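Local coordinates for protein Csc2 (Thermofilum pendens, PDB 4TXD) that probably binds CRISPR RNA as the Cas7-family backbone subunit of a type I-D interference complex and carries a bound zinc ion, at residues P201-Q206 against T293-L298. Numbering follows the deposited sequence.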
loop_
_atom_site.group_PDB
_atom_site.type_symbol
_atom_site.label_atom_id
_atom_site.label_comp_id
_atom_site.label_asym_id
_atom_site.label_seq_id
_atom_site.Cartn_x
_atom_site.Cartn_y
_atom_site.Cartn_z
ATOM N N PRO A 201 0.628 11.706 0.165
ATOM C CA PRO A 201 -0.824 11.906 0.021
ATOM C C PRO A 201 -1.205 11.785 -1.455
ATOM O O PRO A 201 -0.352 12.069 -2.295
ATOM C CB PRO A 201 -1.055 13.350 0.518
ATOM C CG PRO A 201 0.224 13.733 1.247
ATOM C CD PRO A 201 1.324 12.937 0.578
ATOM N N ALA A 202 -2.440 11.388 -1.766
ATOM C CA ALA A 202 -2.902 11.438 -3.143
ATOM C C ALA A 202 -3.795 12.669 -3.343
ATOM O O ALA A 202 -4.790 12.858 -2.632
ATOM C CB ALA A 202 -3.633 10.164 -3.516
ATOM N N PHE A 203 -3.422 13.507 -4.282
ATOM C CA PHE A 203 -4.064 14.787 -4.509
ATOM C C PHE A 203 -5.029 14.830 -5.716
ATOM O O PHE A 203 -4.673 14.460 -6.777
ATOM C CB PHE A 203 -3.006 15.856 -4.742
ATOM C CG PHE A 203 -2.041 16.042 -3.622
ATOM C CD1 PHE A 203 -0.905 15.287 -3.539
ATOM C CD2 PHE A 203 -2.249 17.000 -2.681
ATOM C CE1 PHE A 203 -0.013 15.464 -2.528
ATOM C CE2 PHE A 203 -1.365 17.189 -1.667
ATOM C CZ PHE A 203 -0.244 16.416 -1.583
ATOM N N ALA A 204 -6.236 15.322 -5.515
ATOM C CA ALA A 204 -7.139 15.579 -6.634
ATOM C C ALA A 204 -6.601 16.763 -7.434
ATOM O O ALA A 204 -5.929 17.637 -6.882
ATOM C CB ALA A 204 -8.552 15.852 -6.144
ATOM N N THR A 205 -6.858 16.778 -8.720
ATOM C CA THR A 205 -6.409 17.885 -9.553
ATOM C C THR A 205 -7.481 18.952 -9.743
ATOM O O THR A 205 -7.229 19.995 -10.267
ATOM C CB THR A 205 -6.003 17.416 -10.943
ATOM O OG1 THR A 205 -7.082 16.751 -11.540
ATOM C CG2 THR A 205 -4.865 16.505 -10.878
ATOM N N GLN A 206 -8.678 18.645 -9.301
ATOM C CA GLN A 206 -9.801 19.571 -9.377
ATOM C C GLN A 206 -10.575 19.546 -8.075
ATOM O O GLN A 206 -10.623 18.513 -7.386
ATOM C CB GLN A 206 -10.742 19.211 -10.540
ATOM C CG GLN A 206 -10.091 19.208 -11.914
ATOM C CD GLN A 206 -10.953 18.508 -12.944
ATOM O OE1 GLN A 206 -11.331 17.345 -12.766
ATOM N NE2 GLN A 206 -11.276 19.211 -14.023
ATOM N N THR A 293 10.374 12.776 -7.993
ATOM C CA THR A 293 9.160 13.603 -8.027
ATOM C C THR A 293 8.308 13.399 -6.769
ATOM O O THR A 293 8.705 12.661 -5.870
ATOM C CB THR A 293 8.325 13.314 -9.302
ATOM O OG1 THR A 293 7.270 14.278 -9.414
ATOM C CG2 THR A 293 7.743 11.903 -9.305
ATOM N N THR A 294 7.171 14.090 -6.680
ATOM C CA THR A 294 6.241 13.910 -5.557
ATOM C C THR A 294 4.827 14.015 -6.089
ATOM O O THR A 294 4.596 14.688 -7.096
ATOM C CB THR A 294 6.416 14.963 -4.415
ATOM O OG1 THR A 294 5.960 16.248 -4.856
ATOM C CG2 THR A 294 7.875 15.066 -3.913
ATOM N N ALA A 295 3.878 13.400 -5.419
ATOM C CA ALA A 295 2.510 13.486 -5.841
ATOM C C ALA A 295 2.038 14.942 -5.886
ATOM O O ALA A 295 1.374 15.337 -6.787
ATOM C CB ALA A 295 1.627 12.686 -4.930
ATOM N N TYR A 296 2.410 15.706 -4.887
ATOM C CA TYR A 296 2.084 17.112 -4.847
ATOM C C TYR A 296 2.532 17.871 -6.090
ATOM O O TYR A 296 1.780 18.569 -6.661
ATOM C CB TYR A 296 2.656 17.801 -3.617
ATOM C CG TYR A 296 2.374 19.285 -3.609
ATOM C CD1 TYR A 296 1.215 19.782 -3.093
ATOM C CD2 TYR A 296 3.253 20.174 -4.159
ATOM C CE1 TYR A 296 0.944 21.111 -3.101
ATOM C CE2 TYR A 296 2.985 21.511 -4.179
ATOM C CZ TYR A 296 1.826 21.978 -3.644
ATOM O OH TYR A 296 1.560 23.285 -3.645
ATOM N N ASP A 297 3.792 17.731 -6.458
ATOM C CA ASP A 297 4.314 18.454 -7.593
ATOM C C ASP A 297 3.598 18.058 -8.869
ATOM O O ASP A 297 3.315 18.866 -9.682
ATOM C CB ASP A 297 5.825 18.278 -7.714
ATOM C CG ASP A 297 6.564 18.928 -6.598
ATOM O OD1 ASP A 297 6.105 19.920 -6.083
ATOM O OD2 ASP A 297 7.616 18.454 -6.240
ATOM N N LEU A 298 3.300 16.785 -9.002
ATOM C CA LEU A 298 2.632 16.302 -10.179
ATOM C C LEU A 298 1.227 16.865 -10.285
ATOM O O LEU A 298 0.803 17.282 -11.312
ATOM C CB LEU A 298 2.623 14.790 -10.201
ATOM C CG LEU A 298 3.984 14.124 -10.377
ATOM C CD1 LEU A 298 3.896 12.635 -10.195
ATOM C CD2 LEU A 298 4.544 14.440 -11.733
#
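Phe203 and Tyr296 meet as a T-shaped pair: the tyrosine turns its ring edge to one face of the phenylalanine, the centroids lying 5.6 Å apart with the planes at 78°. Tyr296 CD1 leads, 3.9 Å from Phe203 CE2. With Tyr296 CG anti to the backbone N (chi1 177°), the ring reaches past Phe203, and its OH bonds to the backbone N of Glu81. Phe203 CE1 rests 3.7 Å from Tyr296 CB and 3.4 Å from Tyr296 N, pressing the phenyl ring against the first turn of the helix. Ala295 CB lies in the plane of that ring at its edge, 3.9 Å from Phe203 CD1, and also touches Pro201 O at 3.4 Å. These contacts join the first turn of helix 295-301 to strand 197-204 of the antiparallel sheet in this RRM-like Cas7 protein, away from the zinc site. Were Phe203 replaced by alanine, a gap would probably open beneath the helix start and the Tyr296 edge would lose its aromatic face. No hydrogen bond joins the two segments; Thr294 is the N-cap, its OG1 accepting from Asp297 N at 3.1 Å and 166°, and Asp200 OD2, on the same strand just before Pro201, accepts from Ala295 N.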